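Local coordinates for Galactose/lactose metabolism regulatory protein GAL80 (Saccharomyces cerevisiae, PDB 3BTV) that binds the transcriptional activator GAL4 and blocks activation of the lactose/galactose metabolic genes when no inducing sugar is present, at residues S152-R156 with H216-I220; Q222-Y228 with M394-F399; Y188-V194 with I240-I246. The protein carries 1 engineered substitution. One frame throughout, in Å; residues are numbered along the deposited sequence.

Interaction 1. Residues S152-R156 with H216-I220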
# COMPACT_ATOMS: atom_id res chain seq x y z
N SER B 152 -4.92 -25.00 11.79
CA SER B 152 -3.82 -24.32 12.46
C SER B 152 -3.63 -22.87 11.97
O SER B 152 -2.61 -22.55 11.36
CB SER B 152 -2.52 -25.10 12.29
OG SER B 152 -1.54 -24.61 13.19
N LEU B 153 -4.60 -22.01 12.24
CA LEU B 153 -4.42 -20.57 12.03
C LEU B 153 -4.03 -19.98 13.40
O LEU B 153 -4.73 -19.14 13.96
CB LEU B 153 -5.70 -19.93 11.49
CG LEU B 153 -6.05 -20.28 10.03
CD1 LEU B 153 -7.41 -19.74 9.61
CD2 LEU B 153 -4.99 -19.77 9.06
N GLN B 154 -2.89 -20.45 13.92
CA GLN B 154 -2.50 -20.19 15.30
C GLN B 154 -2.20 -18.73 15.58
O GLN B 154 -1.96 -18.35 16.73
CB GLN B 154 -1.30 -21.06 15.69
CG GLN B 154 0.02 -20.51 15.21
CD GLN B 154 0.22 -20.68 13.72
OE1 GLN B 154 -0.20 -21.68 13.15
NE2 GLN B 154 0.86 -19.70 13.09
N GLY B 155 -2.22 -17.91 14.52
CA GLY B 155 -2.05 -16.48 14.66
C GLY B 155 -3.20 -15.88 15.45
O GLY B 155 -3.05 -14.88 16.17
N ARG B 156 -4.37 -16.49 15.32
CA ARG B 156 -5.54 -16.05 16.05
C ARG B 156 -5.35 -16.22 17.57
O ARG B 156 -6.14 -15.71 18.35
CB ARG B 156 -6.78 -16.83 15.60
CG ARG B 156 -7.18 -16.60 14.15
CD ARG B 156 -8.46 -17.37 13.79
NE ARG B 156 -9.06 -16.81 12.58
CZ ARG B 156 -10.37 -16.76 12.35
NH1 ARG B 156 -11.22 -17.22 13.25
NH2 ARG B 156 -10.83 -16.22 11.23
N HIS B 216 -1.98 -16.27 6.32
CA HIS B 216 -1.95 -16.13 7.78
C HIS B 216 -2.24 -14.68 8.17
O HIS B 216 -3.06 -14.40 9.04
CB HIS B 216 -0.60 -16.56 8.35
CG HIS B 216 -0.45 -18.04 8.54
ND1 HIS B 216 -1.07 -18.74 9.56
CD2 HIS B 216 0.29 -18.96 7.86
CE1 HIS B 216 -0.73 -20.01 9.49
NE2 HIS B 216 0.09 -20.18 8.47
N THR B 217 -1.59 -13.75 7.48
CA THR B 217 -1.68 -12.33 7.82
C THR B 217 -3.06 -11.72 7.57
O THR B 217 -3.59 -11.00 8.42
CB THR B 217 -0.62 -11.52 7.08
OG1 THR B 217 0.67 -12.07 7.35
CG2 THR B 217 -0.64 -10.06 7.55
N ILE B 218 -3.63 -11.98 6.41
CA ILE B 218 -4.90 -11.37 6.08
C ILE B 218 -5.99 -11.99 6.95
O ILE B 218 -6.99 -11.35 7.27
CB ILE B 218 -5.22 -11.53 4.58
CG1 ILE B 218 -6.13 -10.40 4.12
CG2 ILE B 218 -5.82 -12.91 4.32
CD1 ILE B 218 -5.47 -9.03 4.03
N ASP B 219 -5.77 -13.23 7.36
CA ASP B 219 -6.74 -13.84 8.25
C ASP B 219 -6.74 -13.19 9.62
O ASP B 219 -7.81 -12.96 10.18
CB ASP B 219 -6.52 -15.35 8.42
CG ASP B 219 -7.49 -15.94 9.43
OD1 ASP B 219 -8.71 -15.99 9.14
OD2 ASP B 219 -7.06 -16.32 10.54
N ILE B 220 -5.57 -12.91 10.19
CA ILE B 220 -5.56 -12.22 11.49
C ILE B 220 -6.11 -10.81 11.35
O ILE B 220 -6.73 -10.28 12.27
CB ILE B 220 -4.17 -12.19 12.21
CG1 ILE B 220 -3.17 -11.37 11.41
CG2 ILE B 220 -3.63 -13.60 12.48
CD1 ILE B 220 -1.82 -11.23 12.11
O HOH W 1 -2.47 -17.68 11.76
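Arg156 and Asp219 form a side-on, two-bond salt bridge. Arg156 NE donates to Asp219 OD2 at 2.9 Å, meeting the lone pair on the side of the other oxygen, and OD2 lies near the guanidinium plane. Arg156 NH2 donates to Asp219 OD1 at 3.0 Å. The guanidinium and carboxylate planes are only 7° apart, and the two bonds probably hold both flat groups in this common plane. The aspartate points its carboxylate at the loop because CG stands opposite the backbone N (chi1 176°). Leu153 packs against the same acid, with CD1 3.6 Å from Asp219 OD2.

One turn back on helix 209-225, His216 turns its ring edge to the loop, and its CE1 is 3.7 Å from Ser152 O. One water joins the loop backbone to the His216 side chain. It accepts from Gly155 N and lies in the ring plane 2.8 Å from His216 ND1. Ile220 CG2 packs on Gly155, 3.8 Å from its C. This methyl leaves little room beside Gly155 CA.

Outside the pair, Arg156 NH1 bonds to Gln395 OE1, and Trp126 meets the His216 ring edge-to-face. Leu411 of helix 405-424 touches both Leu153 and Asp219. The loop follows the edge strand 148-152 of the Rossmann sheet, so the contact ties that domain to the C-terminal one. The buried carboxylate is probably kept ionised by its paired arginine.

Interaction 2. Residues Q222-Y228 with M394-F399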
# COMPACT_ATOMS: atom_id res chain seq x y z
N GLN B 222 -8.57 -9.84 9.45
CA GLN B 222 -10.02 -9.96 9.47
C GLN B 222 -10.50 -10.35 10.85
O GLN B 222 -11.54 -9.88 11.31
CB GLN B 222 -10.48 -11.00 8.46
CG GLN B 222 -10.28 -10.55 7.03
CD GLN B 222 -10.49 -11.69 6.06
OE1 GLN B 222 -11.54 -11.81 5.44
NE2 GLN B 222 -9.49 -12.55 5.93
N TYR B 223 -9.73 -11.20 11.50
CA TYR B 223 -10.06 -11.62 12.86
C TYR B 223 -10.00 -10.46 13.86
O TYR B 223 -10.89 -10.31 14.70
CB TYR B 223 -9.15 -12.78 13.29
CG TYR B 223 -9.52 -13.38 14.63
CD1 TYR B 223 -10.74 -14.03 14.80
CD2 TYR B 223 -8.66 -13.30 15.71
CE1 TYR B 223 -11.08 -14.59 16.02
CE2 TYR B 223 -8.99 -13.87 16.93
CZ TYR B 223 -10.21 -14.50 17.08
OH TYR B 223 -10.55 -15.04 18.29
N MET B 224 -8.97 -9.63 13.77
CA MET B 224 -8.79 -8.49 14.69
C MET B 224 -9.82 -7.38 14.48
O MET B 224 -10.22 -6.73 15.43
CB MET B 224 -7.40 -7.86 14.50
CG MET B 224 -6.27 -8.63 15.11
SD MET B 224 -4.73 -7.70 14.93
CE MET B 224 -4.49 -7.67 13.14
N THR B 225 -10.22 -7.16 13.23
CA THR B 225 -11.15 -6.10 12.94
C THR B 225 -12.57 -6.64 12.95
O THR B 225 -13.52 -5.89 12.80
CB THR B 225 -10.87 -5.44 11.57
OG1 THR B 225 -11.05 -6.41 10.52
CG2 THR B 225 -9.44 -4.89 11.51
N SER B 226 -12.71 -7.94 13.13
CA SER B 226 -14.02 -8.58 13.05
C SER B 226 -14.77 -8.20 11.77
O SER B 226 -15.94 -7.83 11.82
CB SER B 226 -14.89 -8.22 14.26
OG SER B 226 -14.29 -8.63 15.47
N SER B 227 -14.10 -8.26 10.63
CA SER B 227 -14.78 -8.01 9.35
C SER B 227 -14.17 -8.85 8.25
O SER B 227 -12.97 -9.09 8.25
CB SER B 227 -14.67 -6.53 8.95
OG SER B 227 -15.39 -6.30 7.75
N TYR B 228 -15.01 -9.30 7.31
CA TYR B 228 -14.53 -9.84 6.05
C TYR B 228 -14.42 -8.73 5.01
O TYR B 228 -14.84 -7.60 5.24
CB TYR B 228 -15.46 -10.95 5.52
CG TYR B 228 -15.55 -12.14 6.46
CD1 TYR B 228 -16.72 -12.43 7.13
CD2 TYR B 228 -14.44 -12.94 6.69
CE1 TYR B 228 -16.80 -13.51 8.00
CE2 TYR B 228 -14.50 -14.02 7.55
CZ TYR B 228 -15.69 -14.30 8.20
OH TYR B 228 -15.74 -15.37 9.06
N MET B 394 -17.72 -22.84 13.11
CA MET B 394 -16.60 -21.95 12.84
C MET B 394 -16.39 -20.99 13.99
O MET B 394 -17.32 -20.64 14.71
CB MET B 394 -16.86 -21.15 11.56
CG MET B 394 -18.10 -20.25 11.63
SD MET B 394 -18.51 -19.52 10.02
CE MET B 394 -17.07 -18.47 9.79
N GLN B 395 -15.15 -20.54 14.16
CA GLN B 395 -14.86 -19.57 15.20
C GLN B 395 -15.41 -18.22 14.76
O GLN B 395 -15.94 -17.47 15.57
CB GLN B 395 -13.37 -19.48 15.48
CG GLN B 395 -13.05 -18.51 16.60
CD GLN B 395 -11.57 -18.32 16.80
OE1 GLN B 395 -10.81 -18.31 15.83
NE2 GLN B 395 -11.15 -18.16 18.05
N GLY B 396 -15.29 -17.93 13.47
CA GLY B 396 -15.67 -16.63 12.96
C GLY B 396 -14.82 -15.56 13.61
O GLY B 396 -13.60 -15.66 13.66
N PHE B 397 -15.48 -14.53 14.12
CA PHE B 397 -14.80 -13.45 14.81
C PHE B 397 -14.85 -13.60 16.33
O PHE B 397 -14.50 -12.67 17.06
CB PHE B 397 -15.39 -12.11 14.41
CG PHE B 397 -15.41 -11.89 12.93
CD1 PHE B 397 -14.32 -12.23 12.16
CD2 PHE B 397 -16.52 -11.33 12.32
CE1 PHE B 397 -14.32 -12.03 10.79
CE2 PHE B 397 -16.53 -11.11 10.95
CZ PHE B 397 -15.44 -11.46 10.19
N ASP B 398 -15.29 -14.75 16.80
CA ASP B 398 -15.39 -14.99 18.24
C ASP B 398 -14.02 -15.07 18.90
O ASP B 398 -13.10 -15.66 18.34
CB ASP B 398 -16.11 -16.30 18.52
CG ASP B 398 -17.61 -16.19 18.33
OD1 ASP B 398 -18.13 -15.06 18.35
OD2 ASP B 398 -18.26 -17.25 18.15
N PHE B 399 -13.91 -14.51 20.10
CA PHE B 399 -12.71 -14.68 20.92
C PHE B 399 -12.60 -16.16 21.31
O PHE B 399 -11.50 -16.71 21.41
CB PHE B 399 -12.79 -13.84 22.20
CG PHE B 399 -12.47 -12.38 22.01
CD1 PHE B 399 -13.48 -11.44 21.96
CD2 PHE B 399 -11.16 -11.96 21.91
CE1 PHE B 399 -13.20 -10.10 21.79
CE2 PHE B 399 -10.86 -10.61 21.73
CZ PHE B 399 -11.88 -9.68 21.68
O HOH W 2 -8.89 -16.71 19.29
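Phe397 drives its ring into the end of a helix, and one face lies flat against the backbone of Ser226. Ser226 CA sits 3.7 Å from the ring centroid, only 16° off the normal, a CH-pi contact. This is where helix 209-225 stops in a Schellman motif. Ser226 is the C-prime residue with positive phi. Ser227 N bonds back to Gln222 O, and Ser226 N bonds weakly to Tyr223 O. Ser227 N also lies over the Phe397 ring, nearer its rim.

Tyr228 meets the same phenylalanine from the strand side of the turn. Phe397 CZ points at the centre of the tyrosine face and comes within 3.3 Å of Tyr228 CE1. The two ring planes are 41° apart, with centroids 4.5 Å apart. At the far end of the tyrosine, Met394 CE reaches its OH at 3.5 Å. A serine in place of Tyr228 would probably leave the Phe397 ring less firmly held at CZ and take away the tyrosine OH beside Met394 CE.

The partner loop makes a type II' turn from Gln395 to Asp398, closed by Asp398 N to Gln395 O. Gly396 takes its positive phi. Lys165 of helix 159-169 bonds to both Tyr223 O and Phe397 O, and Asp407 of helix 405-424 accepts from the backbone N of Gln395 and Gly396. The turn is thus held to two helices besides the one whose end Phe397 packs on.

Tyr223 has CG opposite its backbone N (chi1 -174°), which sends the ring along the turn. Gly396 O lies at its edge, 3.5 Å from CD1. Gln395 gives its OE1 to Arg156. Tyr223 OH donates to Asp398 O at 2.6 Å and accepts from a water that Gln395 NE2 also holds.

Interaction 3. Residues Y188-V194 with I240-I246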
# COMPACT_ATOMS: atom_id res chain seq x y z
N TYR B 188 11.38 -16.12 -1.13
CA TYR B 188 10.96 -15.98 -2.51
C TYR B 188 11.57 -14.74 -3.16
O TYR B 188 10.95 -14.08 -3.99
CB TYR B 188 9.44 -15.95 -2.56
CG TYR B 188 8.81 -17.21 -2.03
CD1 TYR B 188 7.89 -17.18 -0.97
CD2 TYR B 188 9.14 -18.44 -2.57
CE1 TYR B 188 7.31 -18.34 -0.50
CE2 TYR B 188 8.58 -19.61 -2.10
CZ TYR B 188 7.67 -19.56 -1.08
OH TYR B 188 7.13 -20.76 -0.66
N GLY B 189 12.80 -14.42 -2.75
CA GLY B 189 13.54 -13.30 -3.30
C GLY B 189 14.51 -13.79 -4.36
O GLY B 189 14.31 -14.84 -4.96
N TYR B 190 15.58 -13.02 -4.59
CA TYR B 190 16.55 -13.36 -5.64
C TYR B 190 17.42 -14.58 -5.33
O TYR B 190 18.28 -14.95 -6.12
CB TYR B 190 17.46 -12.16 -5.91
CG TYR B 190 16.73 -10.94 -6.42
CD1 TYR B 190 16.34 -9.92 -5.57
CD2 TYR B 190 16.42 -10.82 -7.77
CE1 TYR B 190 15.67 -8.80 -6.05
CE2 TYR B 190 15.75 -9.72 -8.26
CZ TYR B 190 15.38 -8.71 -7.40
OH TYR B 190 14.72 -7.61 -7.89
N GLU B 191 17.19 -15.22 -4.19
CA GLU B 191 18.05 -16.31 -3.78
C GLU B 191 17.32 -17.44 -3.08
O GLU B 191 16.30 -17.23 -2.42
CB GLU B 191 19.18 -15.81 -2.88
CG GLU B 191 20.19 -14.90 -3.56
CD GLU B 191 21.05 -14.16 -2.55
OE1 GLU B 191 20.76 -14.24 -1.34
OE2 GLU B 191 22.02 -13.49 -2.96
N ARG B 192 17.85 -18.65 -3.24
CA ARG B 192 17.35 -19.82 -2.54
C ARG B 192 18.52 -20.62 -2.02
O ARG B 192 19.49 -20.82 -2.73
CB ARG B 192 16.53 -20.69 -3.48
CG ARG B 192 15.94 -21.92 -2.81
CD ARG B 192 15.37 -22.87 -3.83
NE ARG B 192 14.57 -22.17 -4.84
CZ ARG B 192 14.22 -22.69 -6.00
NH1 ARG B 192 14.59 -23.93 -6.31
NH2 ARG B 192 13.50 -21.99 -6.87
N PRO B 193 18.44 -21.06 -0.76
CA PRO B 193 19.44 -21.98 -0.19
C PRO B 193 19.43 -23.33 -0.92
O PRO B 193 18.36 -23.93 -1.07
CB PRO B 193 18.97 -22.15 1.25
CG PRO B 193 18.19 -20.90 1.55
CD PRO B 193 17.50 -20.56 0.26
N VAL B 194 20.59 -23.79 -1.35
CA VAL B 194 20.70 -25.07 -2.05
C VAL B 194 20.00 -26.18 -1.27
O VAL B 194 19.42 -27.09 -1.86
CB VAL B 194 22.18 -25.45 -2.27
CG1 VAL B 194 22.92 -25.49 -0.94
CG2 VAL B 194 22.27 -26.78 -2.99
N ILE B 240 10.77 -12.81 -10.62
CA ILE B 240 12.01 -13.53 -10.32
C ILE B 240 11.82 -15.00 -10.66
O ILE B 240 11.74 -15.85 -9.76
CB ILE B 240 12.41 -13.38 -8.81
CG1 ILE B 240 12.36 -11.90 -8.38
CG2 ILE B 240 13.78 -13.97 -8.55
CD1 ILE B 240 12.71 -11.67 -6.90
N PRO B 241 11.76 -15.32 -11.96
CA PRO B 241 11.53 -16.70 -12.43
C PRO B 241 12.70 -17.63 -12.11
O PRO B 241 12.53 -18.86 -12.12
CB PRO B 241 11.42 -16.56 -13.96
CG PRO B 241 11.50 -15.13 -14.27
CD PRO B 241 12.00 -14.38 -13.07
N GLU B 242 13.86 -17.05 -11.83
CA GLU B 242 15.07 -17.83 -11.55
C GLU B 242 15.77 -17.28 -10.31
O GLU B 242 16.17 -16.11 -10.28
CB GLU B 242 16.04 -17.75 -12.73
CG GLU B 242 15.50 -18.33 -14.03
CD GLU B 242 15.70 -19.84 -14.13
OE1 GLU B 242 16.69 -20.37 -13.57
OE2 GLU B 242 14.86 -20.51 -14.77
N GLN B 243 15.92 -18.12 -9.29
CA GLN B 243 16.56 -17.72 -8.05
C GLN B 243 18.01 -18.21 -8.02
O GLN B 243 18.35 -19.23 -8.64
CB GLN B 243 15.81 -18.31 -6.86
CG GLN B 243 14.46 -17.65 -6.59
CD GLN B 243 13.78 -18.30 -5.41
OE1 GLN B 243 13.60 -19.53 -5.38
NE2 GLN B 243 13.42 -17.49 -4.42
N GLU B 244 18.85 -17.48 -7.30
CA GLU B 244 20.25 -17.87 -7.10
C GLU B 244 20.36 -18.74 -5.87
O GLU B 244 19.92 -18.35 -4.79
CB GLU B 244 21.11 -16.62 -6.90
CG GLU B 244 21.15 -15.70 -8.10
CD GLU B 244 22.17 -16.16 -9.13
OE1 GLU B 244 22.87 -17.17 -8.88
OE2 GLU B 244 22.29 -15.50 -10.19
N LEU B 245 20.95 -19.92 -6.04
CA LEU B 245 21.21 -20.79 -4.91
C LEU B 245 22.25 -20.16 -3.97
O LEU B 245 23.23 -19.58 -4.43
CB LEU B 245 21.71 -22.16 -5.41
CG LEU B 245 20.65 -23.08 -6.03
CD1 LEU B 245 21.30 -24.34 -6.60
CD2 LEU B 245 19.60 -23.45 -4.99
N ILE B 246 22.02 -20.25 -2.66
CA ILE B 246 22.99 -19.78 -1.67
C ILE B 246 23.34 -20.89 -0.66
O ILE B 246 22.57 -21.84 -0.46
CB ILE B 246 22.48 -18.53 -0.91
CG1 ILE B 246 21.09 -18.78 -0.32
CG2 ILE B 246 22.47 -17.32 -1.82
CD1 ILE B 246 20.71 -17.81 0.79
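Gln243 and Arg192 make the tight, polar side of this parallel strand pair. Arg192 grips Gln243 OE1 side-on with two nitrogens, NE and NH2, each 2.9 Å away. The oxygen lies nearly in the guanidinium plane. The amide is turned 58° from that plane, and its other end is used too: Gln243 NE2 donates to Gly189 O at 2.8 Å, fairly straight at 163°. Gln243 NE2 also bonds to the carbonyl of Trp187. Both ends of this buried amide are therefore held.

Backbone bonds alternate along the strands. Glu244 N donates to Tyr190 O, and Arg192 N donates to Glu244 O at 2.6 Å. Ile246 N then donates to Arg192 O, although the place of that oxygen is less sure. Val194 N closes the ladder on Ile246 O.

The other parts are looser. Glu191, Pro193, Glu244 and Ile246 share the face away from Arg192 and Leu245. There Ile246 CG2 lies 3.5 Å from Glu191 CD, and Pro193 lies alongside Ile246. The two acids send their ends to other partners: Glu191 pairs with Arg252 and Glu244 with Arg256, both as salt bridges. At one end, Ile240 CD1 sits over the centre of the exposed Tyr190 ring, 3.8 Å from its centroid, a CH-pi contact. At the other end, Val194 is exposed and poorly ordered, and it meets Leu245 CD2.

Tyr190 also packs on Thr302 of the second subunit. Within the chain, Arg192 reaches past its partner strand to Pro258 O and makes a cation-pi contact with Tyr201. The small sheet has three strands: 242-246 runs in the middle, parallel to the outer strand 191-193 and antiparallel to 255-258.

Interaction 1 is the buried one, close to the centre of the chain, and rests on a salt bridge. Interaction 2 is partly buried and relies on aromatic packing and a tight turn. Both use helix 209-225, and their centres are about 10 Å apart. Arg156 NH1 joins them through Gln395 OE1, so one arginine serves both. Interaction 3 is also partly buried but lies far out, its centre about 27 Å from that of interaction 1 and about 36 Å from that of interaction 2. It is a strand pairing, built mainly from backbone bonds. Interactions 2 and 3 lie on opposite sides of the chain's centre.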